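Local structure of CDP-4-keto-6-deoxy-D-glucose-3-dehydrase (Yersinia pseudotuberculosis, 3BB8) at residues 133-137 against 391-395; 116-121 against 376-382; 26-30 against 420-424; 326-331 against 429-435. The protein probably catalyses the pyridoxal-phosphate-dependent removal of the C3 hydroxyl from CDP-4-keto-6-deoxy-D-glucose in lipopolysaccharide sugar biosynthesis. The protein carries 1 engineered substitution. One frame throughout, in Å; residues are numbered along the deposited sequence.

Interaction 1 (133-137 against 391-395); sequences IPVFV and KYRVV
Lys-391 and Ile-133 meet by their side chains just before a short parallel beta pairing, in which strand 393-394 is added to strand 133-140 at the margin of the large mixed sheet of the aspartate aminotransferase fold; the other side of strand 133-140 is hydrogen-bonded to strand 112-115. The extended Lys-391 chain lays its CE 3.7 Å from CD1 of Ile-133, giving the exposed lysine an apolar stem against a buried neighbour. At Tyr-392, CG sits between the backbone N and the carbonyl carbon (chi1 64°), and the ring stands across that of Phe-136: an offset edge-to-face pair, with the Phe-136 edge toward the tyrosine face and planes at 79°. CE1 of Phe-136 also meets CB of Tyr-392 at 3.7 Å. Arg-393 donates its N to Pro-134 O at 3.0 Å, a carbonyl the proline can still offer, and accepts at its O from Phe-136 N at 2.8 Å. Its guanidinium lays one face over CG1 of Val-135, while NE reaches past strand 133-140 to form a salt bridge with Glu-112 of strand 112-115. Val-394, beta-branched and suited to extended backbone, turns to the same face of the sheet as Phe-136. At Val-395 the N reaches Phe-136 O at 3.0 Å, and CG2 rests 4.1 Å from CG1 of Val-135.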
loop_
_atom_site.group_PDB
_atom_site.type_symbol
_atom_site.label_atom_id
_atom_site.label_comp_id
_atom_site.label_asym_id
_atom_site.label_seq_id
_atom_site.Cartn_x
_atom_site.Cartn_y
_atom_site.Cartn_z
ATOM N N ILE A 133 -5.583 -22.214 2.663
ATOM C CA ILE A 133 -4.490 -23.112 2.982
ATOM C C ILE A 133 -3.583 -23.352 1.788
ATOM O O ILE A 133 -4.027 -23.826 0.740
ATOM C CB ILE A 133 -5.050 -24.462 3.489
ATOM C CG1 ILE A 133 -5.957 -24.206 4.692
ATOM C CG2 ILE A 133 -3.921 -25.394 3.875
ATOM C CD1 ILE A 133 -6.888 -25.341 5.005
ATOM N N PRO A 134 -2.299 -22.998 1.924
ATOM C CA PRO A 134 -1.327 -23.185 0.845
ATOM C C PRO A 134 -0.968 -24.669 0.728
ATOM O O PRO A 134 -0.807 -25.358 1.737
ATOM C CB PRO A 134 -0.128 -22.354 1.303
ATOM C CG PRO A 134 -0.728 -21.355 2.246
ATOM C CD PRO A 134 -1.721 -22.186 3.004
ATOM N N VAL A 135 -0.868 -25.152 -0.503
ATOM C CA VAL A 135 -0.497 -26.539 -0.775
ATOM C C VAL A 135 0.730 -26.492 -1.689
ATOM O O VAL A 135 0.640 -26.021 -2.822
ATOM C CB VAL A 135 -1.643 -27.291 -1.480
ATOM C CG1 VAL A 135 -1.218 -28.720 -1.788
ATOM C CG2 VAL A 135 -2.875 -27.296 -0.588
ATOM N N PHE A 136 1.871 -26.965 -1.196
ATOM C CA PHE A 136 3.111 -26.930 -1.974
ATOM C C PHE A 136 3.536 -28.214 -2.695
ATOM O O PHE A 136 3.262 -29.323 -2.236
ATOM C CB PHE A 136 4.295 -26.520 -1.085
ATOM C CG PHE A 136 4.056 -25.290 -0.252
ATOM C CD1 PHE A 136 3.481 -25.393 1.012
ATOM C CD2 PHE A 136 4.450 -24.031 -0.714
ATOM C CE1 PHE A 136 3.302 -24.262 1.814
ATOM C CE2 PHE A 136 4.278 -22.896 0.072
ATOM C CZ PHE A 136 3.703 -23.010 1.342
ATOM N N VAL A 137 4.218 -28.032 -3.826
ATOM C CA VAL A 137 4.797 -29.126 -4.609
ATOM C C VAL A 137 6.198 -28.646 -4.994
ATOM O O VAL A 137 6.427 -27.446 -5.154
ATOM C CB VAL A 137 4.001 -29.462 -5.892
ATOM C CG1 VAL A 137 2.654 -30.034 -5.521
ATOM C CG2 VAL A 137 3.863 -28.232 -6.771
ATOM N N LYS A 391 -0.866 -23.024 8.758
ATOM C CA LYS A 391 -1.479 -24.267 8.332
ATOM C C LYS A 391 -1.258 -24.443 6.839
ATOM O O LYS A 391 -1.684 -23.610 6.038
ATOM C CB LYS A 391 -2.985 -24.281 8.629
ATOM C CG LYS A 391 -3.681 -25.501 8.028
ATOM C CD LYS A 391 -5.078 -25.763 8.594
ATOM C CE LYS A 391 -5.636 -27.082 8.036
ATOM N NZ LYS A 391 -6.960 -27.470 8.605
ATOM N N TYR A 392 -0.589 -25.528 6.468
ATOM C CA TYR A 392 -0.321 -25.805 5.064
ATOM C C TYR A 392 -0.189 -27.294 4.790
ATOM O O TYR A 392 -0.144 -28.104 5.710
ATOM C CB TYR A 392 0.969 -25.113 4.621
ATOM C CG TYR A 392 2.208 -25.608 5.330
ATOM C CD1 TYR A 392 2.659 -24.997 6.500
ATOM C CD2 TYR A 392 2.946 -26.674 4.817
ATOM C CE1 TYR A 392 3.821 -25.432 7.139
ATOM C CE2 TYR A 392 4.107 -27.117 5.448
ATOM C CZ TYR A 392 4.537 -26.493 6.603
ATOM O OH TYR A 392 5.689 -26.926 7.221
ATOM N N ARG A 393 -0.131 -27.645 3.513
ATOM C CA ARG A 393 0.039 -29.031 3.112
ATOM C C ARG A 393 1.117 -29.094 2.048
ATOM O O ARG A 393 1.283 -28.159 1.262
ATOM C CB ARG A 393 -1.248 -29.623 2.532
ATOM C CG ARG A 393 -2.378 -29.796 3.519
ATOM C CD ARG A 393 -3.381 -30.851 3.032
ATOM N NE ARG A 393 -3.900 -30.593 1.687
ATOM C CZ ARG A 393 -3.500 -31.228 0.587
ATOM N NH1 ARG A 393 -2.564 -32.170 0.656
ATOM N NH2 ARG A 393 -4.054 -30.933 -0.583
ATOM N N VAL A 394 1.852 -30.199 2.036
ATOM C CA VAL A 394 2.896 -30.413 1.047
ATOM C C VAL A 394 2.745 -31.822 0.476
ATOM O O VAL A 394 2.795 -32.815 1.203
ATOM C CB VAL A 394 4.300 -30.220 1.659
ATOM C CG1 VAL A 394 4.400 -30.951 2.967
ATOM C CG2 VAL A 394 5.364 -30.719 0.693
ATOM N N VAL A 395 2.522 -31.892 -0.832
ATOM C CA VAL A 395 2.358 -33.163 -1.519
ATOM C C VAL A 395 3.687 -33.602 -2.114
ATOM O O VAL A 395 4.248 -32.920 -2.965
ATOM C CB VAL A 395 1.324 -33.047 -2.648
ATOM C CG1 VAL A 395 1.221 -34.364 -3.394
ATOM C CG2 VAL A 395 -0.032 -32.650 -2.068
#

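Interaction 2 (116-121 against 376-382); sequences VAAGFP and LFAGNLT. With PLP (pyridoxal-5'-phosphate), chain C.
Phe-120 and Phe-377 form a T-shaped pair in the cofactor pocket of this aspartate aminotransferase fold, where the loop after strand 112-115 meets the loop 376-382. Starting from Phe-120 CB, the side chain first passes the pyridine end of pyridoxal phosphate, CB lying 3.6 Å from PLP C2. With CG anti to the backbone N (chi1 -167°), the ring is carried across the cofactor: CG stays near C2 and C3, CD2 comes 3.5 Å from PLP C6, and CE2 approaches C5. On the other flank CD1 points into the face of the Phe-377 ring, 3.8 Å from Phe-377 CG, with the two planes at 88°. CD of Pro-121 covers the phenylalanine face turned from the cofactor, and Trp-247 of the second subunit meets the same ring, so a broad, flat, apolar side chain is well suited here.

The two backbones are also joined directly. Leu-376 to Gly-379 make a type II' turn, in which Phe-377 takes a positive phi of 57°; Ala-378 N then donates to Gly-119 O at 3.3 Å. One residue before Gly-119, Ala-118 centres an inverse gamma turn, and its small CB fits beside Gly-379 O. Leu-381 N donates to Ala-117 O at 2.9 Å in a nearly straight bond, and Leu-381 CG packs 3.5 Å from that same Ala-117 O.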
loop_
_atom_site.group_PDB
_atom_site.type_symbol
_atom_site.label_atom_id
_atom_site.label_comp_id
_atom_site.label_asym_id
_atom_site.label_seq_id
_atom_site.Cartn_x
_atom_site.Cartn_y
_atom_site.Cartn_z
ATOM N N VAL A 116 4.279 -23.139 -4.833
ATOM C CA VAL A 116 5.551 -23.791 -4.523
ATOM C C VAL A 116 6.205 -23.090 -3.341
ATOM O O VAL A 116 5.907 -21.926 -3.067
ATOM C CB VAL A 116 6.514 -23.782 -5.737
ATOM C CG1 VAL A 116 5.871 -24.522 -6.903
ATOM C CG2 VAL A 116 6.867 -22.353 -6.139
ATOM N N ALA A 117 7.075 -23.803 -2.628
ATOM C CA ALA A 117 7.757 -23.241 -1.468
ATOM C C ALA A 117 9.066 -22.525 -1.833
ATOM O O ALA A 117 9.639 -21.787 -1.024
ATOM C CB ALA A 117 8.018 -24.335 -0.447
ATOM N N ALA A 118 9.544 -22.739 -3.051
ATOM C CA ALA A 118 10.765 -22.079 -3.485
ATOM C C ALA A 118 10.389 -20.773 -4.178
ATOM O O ALA A 118 10.396 -20.690 -5.400
ATOM C CB ALA A 118 11.549 -22.980 -4.441
ATOM N N GLY A 119 10.054 -19.754 -3.400
ATOM C CA GLY A 119 9.680 -18.492 -4.006
ATOM C C GLY A 119 9.773 -17.279 -3.102
ATOM O O GLY A 119 10.573 -17.227 -2.163
ATOM N N PHE A 120 8.949 -16.285 -3.399
ATOM C CA PHE A 120 8.938 -15.060 -2.621
ATOM C C PHE A 120 7.748 -15.097 -1.665
ATOM O O PHE A 120 6.659 -15.532 -2.043
ATOM C CB PHE A 120 8.836 -13.849 -3.548
ATOM C CG PHE A 120 9.124 -12.556 -2.858
ATOM C CD1 PHE A 120 10.426 -12.234 -2.494
ATOM C CD2 PHE A 120 8.090 -11.702 -2.485
ATOM C CE1 PHE A 120 10.699 -11.083 -1.759
ATOM C CE2 PHE A 120 8.353 -10.552 -1.750
ATOM C CZ PHE A 120 9.660 -10.244 -1.386
ATOM N N PRO A 121 7.947 -14.658 -0.409
ATOM C CA PRO A 121 6.889 -14.648 0.606
ATOM C C PRO A 121 5.509 -14.104 0.222
ATOM O O PRO A 121 4.510 -14.789 0.410
ATOM C CB PRO A 121 7.528 -13.880 1.777
ATOM C CG PRO A 121 8.704 -13.181 1.170
ATOM C CD PRO A 121 9.204 -14.158 0.166
ATOM N N LEU A 376 17.988 -17.332 -3.447
ATOM C CA LEU A 376 16.703 -17.369 -4.135
ATOM C C LEU A 376 15.516 -17.058 -3.213
ATOM O O LEU A 376 14.626 -17.894 -3.001
ATOM C CB LEU A 376 16.514 -18.733 -4.825
ATOM C CG LEU A 376 15.405 -18.810 -5.887
ATOM C CD1 LEU A 376 15.577 -17.681 -6.859
ATOM C CD2 LEU A 376 15.453 -20.134 -6.630
ATOM N N PHE A 377 15.532 -15.845 -2.665
ATOM C CA PHE A 377 14.492 -15.353 -1.768
ATOM C C PHE A 377 14.361 -16.288 -0.568
ATOM O O PHE A 377 15.363 -16.698 0.009
ATOM C CB PHE A 377 13.154 -15.226 -2.505
ATOM C CG PHE A 377 13.237 -14.393 -3.762
ATOM C CD1 PHE A 377 13.890 -13.159 -3.756
ATOM C CD2 PHE A 377 12.706 -14.861 -4.963
ATOM C CE1 PHE A 377 14.019 -12.404 -4.932
ATOM C CE2 PHE A 377 12.828 -14.112 -6.150
ATOM C CZ PHE A 377 13.488 -12.884 -6.131
ATOM N N ALA A 378 13.138 -16.635 -0.188
ATOM C CA ALA A 378 12.940 -17.505 0.971
ATOM C C ALA A 378 13.563 -18.910 0.928
ATOM O O ALA A 378 13.586 -19.611 1.944
ATOM C CB ALA A 378 11.437 -17.610 1.271
ATOM N N GLY A 379 14.069 -19.321 -0.232
ATOM C CA GLY A 379 14.655 -20.648 -0.339
ATOM C C GLY A 379 13.570 -21.698 -0.203
ATOM O O GLY A 379 13.125 -22.278 -1.189
ATOM N N ASN A 380 13.158 -21.963 1.031
ATOM C CA ASN A 380 12.085 -22.913 1.293
ATOM C C ASN A 380 11.178 -22.264 2.332
ATOM O O ASN A 380 11.498 -22.242 3.524
ATOM C CB ASN A 380 12.623 -24.238 1.831
ATOM C CG ASN A 380 11.517 -25.260 2.074
ATOM O OD1 ASN A 380 11.783 -26.457 2.224
ATOM N ND2 ASN A 380 10.272 -24.795 2.117
ATOM N N LEU A 381 10.053 -21.735 1.862
ATOM C CA LEU A 381 9.100 -21.055 2.726
ATOM C C LEU A 381 8.720 -21.839 3.978
ATOM O O LEU A 381 8.670 -21.268 5.063
ATOM C CB LEU A 381 7.842 -20.681 1.928
ATOM C CG LEU A 381 8.034 -19.465 1.018
ATOM C CD1 LEU A 381 6.916 -19.378 0.010
ATOM C CD2 LEU A 381 8.115 -18.203 1.871
ATOM N N THR A 382 8.476 -23.137 3.839
ATOM C CA THR A 382 8.099 -23.945 4.992
ATOM C C THR A 382 9.157 -23.982 6.084
ATOM O O THR A 382 8.855 -24.361 7.213
ATOM C CB THR A 382 7.767 -25.394 4.600
ATOM O OG1 THR A 382 8.918 -26.014 4.012
ATOM C CG2 THR A 382 6.616 -25.422 3.620
HETATM N N1 PLP C . 6.779 -11.794 -5.979
HETATM C C2 PLP C . 8.062 -11.916 -6.487
HETATM C C2A PLP C . 8.440 -13.239 -7.138
HETATM C C3 PLP C . 8.971 -10.820 -6.391
HETATM O O3 PLP C . 10.231 -10.898 -6.870
HETATM C C4 PLP C . 8.546 -9.573 -5.763
HETATM C C4A PLP C . 9.574 -8.390 -5.712
HETATM C C5 PLP C . 7.210 -9.515 -5.246
HETATM C C6 PLP C . 6.345 -10.669 -5.380
HETATM C C5A PLP C . 6.559 -8.351 -4.563
HETATM O O4P PLP C . 6.944 -7.139 -5.038
HETATM P P PLP C . 7.275 -5.849 -4.138
HETATM O O1P PLP C . 7.167 -4.662 -5.072
HETATM O O2P PLP C . 8.815 -6.072 -3.625
HETATM O O3P PLP C . 6.307 -5.771 -2.952
#

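Interaction 3 (26-30 against 420-424); sequences PFEAG and DHLDY
The carbonyl oxygen of Asp-420 is approached from two directions: within helix 419-432 it accepts Tyr-424 N at 3.2 Å, and from the N-terminal segment 26-30 the ring carbon CE2 of Phe-27 comes to 3.0 Å. Phe-27 carries the contact. Its CG is anti to the backbone N (chi1 -179°), which sends the ring out from the extended chain and onto the helix. One ring face receives the helix backbone, with His-421 CA 4.1 Å from the ring centroid in a CH-pi contact. The His-421 imidazole slides past obliquely, its ND1 3.2 Å from Phe-27 CD1 and the two planes 59° apart. CZ of Phe-27, at that ring's edge, meets Tyr-424 CB at 3.4 Å, and the two rings form an offset edge-to-face pair, the Phe-27 edge toward the Tyr-424 face. Beyond it, the small methyl CB of Ala-29 lies 3.8 Å from Tyr-424 CD1, while Gly-30, with a positive phi of 87° that glycine readily adopts, lets the chain turn near the phenol. The Tyr-424 hydroxyl itself is hydrogen-bonded to Ala-369 O, which helps fix the ring. No hydrogen bond joins the two segments; the N-terminal arm is held on the surface of helix 419-432 by an aromatic cluster of Phe-27, His-421 and Tyr-424.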
loop_
_atom_site.group_PDB
_atom_site.type_symbol
_atom_site.label_atom_id
_atom_site.label_comp_id
_atom_site.label_asym_id
_atom_site.label_seq_id
_atom_site.Cartn_x
_atom_site.Cartn_y
_atom_site.Cartn_z
ATOM N N PRO A 26 32.489 4.781 -15.942
ATOM C CA PRO A 26 33.329 3.796 -16.630
ATOM C C PRO A 26 33.659 2.655 -15.676
ATOM O O PRO A 26 34.035 2.895 -14.527
ATOM C CB PRO A 26 34.569 4.605 -17.001
ATOM C CG PRO A 26 34.025 5.987 -17.185
ATOM C CD PRO A 26 33.093 6.121 -16.009
ATOM N N PHE A 27 33.519 1.423 -16.153
ATOM C CA PHE A 27 33.824 0.249 -15.345
ATOM C C PHE A 27 35.274 0.268 -14.873
ATOM O O PHE A 27 36.173 0.672 -15.611
ATOM C CB PHE A 27 33.544 -1.033 -16.132
ATOM C CG PHE A 27 33.804 -2.290 -15.354
ATOM C CD1 PHE A 27 33.109 -2.554 -14.185
ATOM C CD2 PHE A 27 34.742 -3.210 -15.791
ATOM C CE1 PHE A 27 33.346 -3.711 -13.467
ATOM C CE2 PHE A 27 34.983 -4.369 -15.077
ATOM C CZ PHE A 27 34.284 -4.620 -13.914
ATOM N N GLU A 28 35.495 -0.172 -13.638
ATOM C CA GLU A 28 36.844 -0.299 -13.100
ATOM C C GLU A 28 36.962 -1.516 -12.188
ATOM O O GLU A 28 36.371 -1.554 -11.108
ATOM C CB GLU A 28 37.239 0.969 -12.338
ATOM C CG GLU A 28 38.740 1.160 -12.188
ATOM C CD GLU A 28 39.093 2.447 -11.468
ATOM O OE1 GLU A 28 40.226 2.548 -10.952
ATOM O OE2 GLU A 28 38.239 3.356 -11.417
ATOM N N ALA A 29 37.727 -2.507 -12.630
ATOM C CA ALA A 29 37.792 -3.795 -11.939
ATOM C C ALA A 29 38.343 -3.552 -10.537
ATOM O O ALA A 29 39.275 -2.772 -10.351
ATOM C CB ALA A 29 38.721 -4.726 -12.701
ATOM N N GLY A 30 37.760 -4.229 -9.552
ATOM C CA GLY A 30 38.225 -4.083 -8.184
ATOM C C GLY A 30 37.602 -2.944 -7.403
ATOM O O GLY A 30 37.482 -3.023 -6.178
ATOM N N ASP A 420 31.965 -5.485 -19.863
ATOM C CA ASP A 420 33.151 -5.386 -19.030
ATOM C C ASP A 420 32.813 -5.804 -17.610
ATOM O O ASP A 420 33.663 -6.335 -16.888
ATOM C CB ASP A 420 33.712 -3.968 -19.053
ATOM C CG ASP A 420 34.507 -3.685 -20.313
ATOM O OD1 ASP A 420 33.914 -3.684 -21.411
ATOM O OD2 ASP A 420 35.733 -3.479 -20.204
ATOM N N HIS A 421 31.564 -5.558 -17.218
ATOM C CA HIS A 421 31.071 -5.931 -15.900
ATOM C C HIS A 421 31.034 -7.453 -15.843
ATOM O O HIS A 421 31.616 -8.072 -14.952
ATOM C CB HIS A 421 29.647 -5.395 -15.687
ATOM C CG HIS A 421 29.582 -3.939 -15.346
ATOM N ND1 HIS A 421 29.993 -3.440 -14.128
ATOM C CD2 HIS A 421 29.152 -2.874 -16.062
ATOM C CE1 HIS A 421 29.818 -2.131 -14.107
ATOM N NE2 HIS A 421 29.311 -1.761 -15.269
ATOM N N LEU A 422 30.348 -8.045 -16.813
ATOM C CA LEU A 422 30.197 -9.486 -16.880
ATOM C C LEU A 422 31.511 -10.239 -17.042
ATOM O O LEU A 422 31.737 -11.249 -16.368
ATOM C CB LEU A 422 29.240 -9.856 -18.011
ATOM C CG LEU A 422 27.826 -9.272 -17.892
ATOM C CD1 LEU A 422 26.960 -9.805 -19.026
ATOM C CD2 LEU A 422 27.219 -9.643 -16.546
ATOM N N ASP A 423 32.369 -9.763 -17.940
ATOM C CA ASP A 423 33.656 -10.409 -18.159
ATOM C C ASP A 423 34.414 -10.450 -16.837
ATOM O O ASP A 423 35.057 -11.450 -16.513
ATOM C CB ASP A 423 34.467 -9.645 -19.215
ATOM C CG ASP A 423 34.019 -9.958 -20.631
ATOM O OD1 ASP A 423 34.239 -9.115 -21.527
ATOM O OD2 ASP A 423 33.456 -11.055 -20.855
ATOM N N TYR A 424 34.322 -9.365 -16.073
ATOM C CA TYR A 424 35.000 -9.295 -14.788
ATOM C C TYR A 424 34.454 -10.360 -13.845
ATOM O O TYR A 424 35.215 -11.016 -13.133
ATOM C CB TYR A 424 34.817 -7.919 -14.151
ATOM C CG TYR A 424 35.312 -7.867 -12.724
ATOM C CD1 TYR A 424 36.677 -7.862 -12.438
ATOM C CD2 TYR A 424 34.417 -7.882 -11.656
ATOM C CE1 TYR A 424 37.138 -7.874 -11.122
ATOM C CE2 TYR A 424 34.867 -7.895 -10.338
ATOM C CZ TYR A 424 36.226 -7.891 -10.080
ATOM O OH TYR A 424 36.674 -7.900 -8.784
#

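Interaction 4 (326-331 against 429-435); sequences SCADFI and FEEFFGL
Segments 326-331 and 429-435 approach most closely in backbone at Cys-327 and Glu-430, whose CA atoms are 7.0 Å apart, where the end of helix 419-432 packs beside the turn leading into a three-stranded antiparallel sheet (331-332, 347-351, 408-411). The helix finishes in a Schellman motif: Leu-435 N bonds back to Glu-430 O at 2.8 Å, Gly-434 N weakly to Glu-431 O, and Gly-434 supplies the positive phi (62°) that glycine tolerates easily. In the other segment, Cys-327 O takes both Phe-330 N and Ile-331 N, from opposite faces of its plane, and so shapes the turn.

Reversal of the chain at the glycine brings Leu-435 back toward the turn. Its CD1 lies 3.5 Å from Cys-327 SG, a compact, weakly polar group suited to this buried spot, which also touches CB of Phe-429. The rings of Phe-330 and Phe-433 are almost parallel, at 14°, yet displaced so that little of one lies over the other. Phe-330 CB sits over the Phe-433 face, 3.6 Å from the ring centroid, and Phe-330 CD2 comes 3.4 Å from Phe-433 CG; the opposite face of Phe-433 carries CD2 of Phe-432. Ile-331 CG2 adds an apolar contact at Phe-433 CZ, 3.9 Å away. Phe-330, Phe-432 and Phe-433 also line the pocket of a bound benzamidine, probably from the crystallisation liquor. At the solvent side the partners turn polar: Ser-326 OG donates to Glu-430 OE1 at 3.2 Å, and OE1 accepts with its anti lone pair.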
loop_
_atom_site.group_PDB
_atom_site.type_symbol
_atom_site.label_atom_id
_atom_site.label_comp_id
_atom_site.label_asym_id
_atom_site.label_seq_id
_atom_site.Cartn_x
_atom_site.Cartn_y
_atom_site.Cartn_z
ATOM N N SER A 326 32.594 -22.541 -18.703
ATOM C CA SER A 326 33.898 -23.061 -18.328
ATOM C C SER A 326 33.925 -23.634 -16.917
ATOM O O SER A 326 34.871 -24.329 -16.540
ATOM C CB SER A 326 34.941 -21.958 -18.438
ATOM O OG SER A 326 34.628 -20.892 -17.565
ATOM N N CYS A 327 32.891 -23.340 -16.135
ATOM C CA CYS A 327 32.814 -23.829 -14.768
ATOM C C CYS A 327 31.761 -24.920 -14.612
ATOM O O CYS A 327 31.493 -25.370 -13.507
ATOM C CB CYS A 327 32.492 -22.675 -13.829
ATOM S SG CYS A 327 33.605 -21.280 -13.992
ATOM N N ALA A 328 31.185 -25.360 -15.723
ATOM C CA ALA A 328 30.144 -26.380 -15.691
ATOM C C ALA A 328 30.396 -27.565 -14.755
ATOM O O ALA A 328 29.447 -28.249 -14.361
ATOM C CB ALA A 328 29.873 -26.876 -17.096
ATOM N N ASP A 329 31.655 -27.819 -14.397
ATOM C CA ASP A 329 31.972 -28.941 -13.499
ATOM C C ASP A 329 31.666 -28.659 -12.028
ATOM O O ASP A 329 31.467 -29.586 -11.241
ATOM C CB ASP A 329 33.451 -29.335 -13.600
ATOM C CG ASP A 329 33.777 -30.100 -14.869
ATOM O OD1 ASP A 329 32.933 -30.898 -15.336
ATOM O OD2 ASP A 329 34.896 -29.912 -15.385
ATOM N N PHE A 330 31.641 -27.384 -11.666
ATOM C CA PHE A 330 31.390 -26.984 -10.288
ATOM C C PHE A 330 30.016 -26.363 -10.051
ATOM O O PHE A 330 29.464 -26.468 -8.952
ATOM C CB PHE A 330 32.477 -26.009 -9.846
ATOM C CG PHE A 330 33.858 -26.549 -10.022
ATOM C CD1 PHE A 330 34.278 -27.664 -9.295
ATOM C CD2 PHE A 330 34.729 -25.981 -10.949
ATOM C CE1 PHE A 330 35.544 -28.211 -9.488
ATOM C CE2 PHE A 330 36.002 -26.520 -11.153
ATOM C CZ PHE A 330 36.409 -27.641 -10.417
ATOM N N ILE A 331 29.468 -25.721 -11.078
ATOM C CA ILE A 331 28.173 -25.080 -10.950
ATOM C C ILE A 331 27.228 -25.423 -12.091
ATOM O O ILE A 331 27.651 -25.617 -13.231
ATOM C CB ILE A 331 28.334 -23.540 -10.838
ATOM C CG1 ILE A 331 29.145 -22.981 -12.006
ATOM C CG2 ILE A 331 29.077 -23.193 -9.565
ATOM C CD1 ILE A 331 28.355 -22.702 -13.232
ATOM N N PHE A 429 34.870 -16.062 -11.230
ATOM C CA PHE A 429 34.400 -17.427 -11.056
ATOM C C PHE A 429 35.550 -18.366 -11.425
ATOM O O PHE A 429 35.817 -19.351 -10.732
ATOM C CB PHE A 429 33.193 -17.711 -11.951
ATOM C CG PHE A 429 31.867 -17.529 -11.264
ATOM C CD1 PHE A 429 31.345 -16.258 -11.047
ATOM C CD2 PHE A 429 31.135 -18.637 -10.837
ATOM C CE1 PHE A 429 30.108 -16.089 -10.417
ATOM C CE2 PHE A 429 29.899 -18.478 -10.205
ATOM C CZ PHE A 429 29.385 -17.202 -9.996
ATOM N N GLU A 430 36.233 -18.045 -12.522
ATOM C CA GLU A 430 37.360 -18.846 -12.979
ATOM C C GLU A 430 38.485 -18.817 -11.950
ATOM O O GLU A 430 39.072 -19.843 -11.650
ATOM C CB GLU A 430 37.844 -18.341 -14.337
ATOM C CG GLU A 430 36.924 -18.770 -15.469
ATOM C CD GLU A 430 37.198 -18.044 -16.770
ATOM O OE1 GLU A 430 36.555 -18.386 -17.788
ATOM O OE2 GLU A 430 38.044 -17.129 -16.776
ATOM N N GLU A 431 38.760 -17.642 -11.397
ATOM C CA GLU A 431 39.795 -17.508 -10.388
ATOM C C GLU A 431 39.455 -18.310 -9.137
ATOM O O GLU A 431 40.344 -18.824 -8.469
ATOM C CB GLU A 431 39.960 -16.051 -9.978
ATOM C CG GLU A 431 41.024 -15.861 -8.907
ATOM C CD GLU A 431 41.081 -14.448 -8.360
ATOM O OE1 GLU A 431 40.950 -13.496 -9.155
ATOM O OE2 GLU A 431 41.276 -14.294 -7.132
ATOM N N PHE A 432 38.169 -18.411 -8.820
ATOM C CA PHE A 432 37.721 -19.121 -7.628
ATOM C C PHE A 432 37.930 -20.628 -7.716
ATOM O O PHE A 432 38.403 -21.251 -6.767
ATOM C CB PHE A 432 36.230 -18.833 -7.378
ATOM C CG PHE A 432 35.669 -19.513 -6.156
ATOM C CD1 PHE A 432 35.853 -18.966 -4.892
ATOM C CD2 PHE A 432 34.965 -20.708 -6.271
ATOM C CE1 PHE A 432 35.343 -19.598 -3.756
ATOM C CE2 PHE A 432 34.455 -21.347 -5.145
ATOM C CZ PHE A 432 34.644 -20.788 -3.884
ATOM N N PHE A 433 37.559 -21.209 -8.851
ATOM C CA PHE A 433 37.682 -22.644 -9.043
ATOM C C PHE A 433 39.041 -23.030 -9.621
ATOM O O PHE A 433 39.241 -24.168 -10.050
ATOM C CB PHE A 433 36.546 -23.147 -9.949
ATOM C CG PHE A 433 35.173 -23.041 -9.324
ATOM C CD1 PHE A 433 34.865 -23.743 -8.160
ATOM C CD2 PHE A 433 34.195 -22.224 -9.884
ATOM C CE1 PHE A 433 33.607 -23.632 -7.561
ATOM C CE2 PHE A 433 32.932 -22.102 -9.295
ATOM C CZ PHE A 433 32.638 -22.807 -8.131
ATOM N N GLY A 434 39.968 -22.076 -9.624
ATOM C CA GLY A 434 41.301 -22.324 -10.148
ATOM C C GLY A 434 41.353 -22.694 -11.622
ATOM O O GLY A 434 42.258 -23.407 -12.059
ATOM N N LEU A 435 40.389 -22.206 -12.395
ATOM C CA LEU A 435 40.341 -22.491 -13.823
ATOM C C LEU A 435 41.254 -21.587 -14.647
ATOM O O LEU A 435 41.433 -21.802 -15.842
ATOM C CB LEU A 435 38.900 -22.387 -14.324
ATOM C CG LEU A 435 37.987 -23.508 -13.814
ATOM C CD1 LEU A 435 36.530 -23.193 -14.145
ATOM C CD2 LEU A 435 38.414 -24.835 -14.439
#

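From the N terminus, the arm at 26-30 waits almost the whole chain for its partner 420-424, so interaction 3 closes the longest loop and encloses interactions 1 and 2. Next come 116-121 and 133-137, whose partners 376-382 and 391-395 follow in the same order; interactions 1 and 2 therefore cross, and they touch, Phe-136 packing against Ala-117 and Tyr-392 against Thr-382. Together they tie the late loop and strand to the large cofactor-binding sheet. Segment 326-331 closes last, on 429-435, and interaction 4 crosses the other three. Interactions 3 and 4 share helix 419-432, with nearest atoms about 5 Å apart, joining the N-terminal arm and the sheet of strands 331-332, 347-351 and 408-411 to that helix.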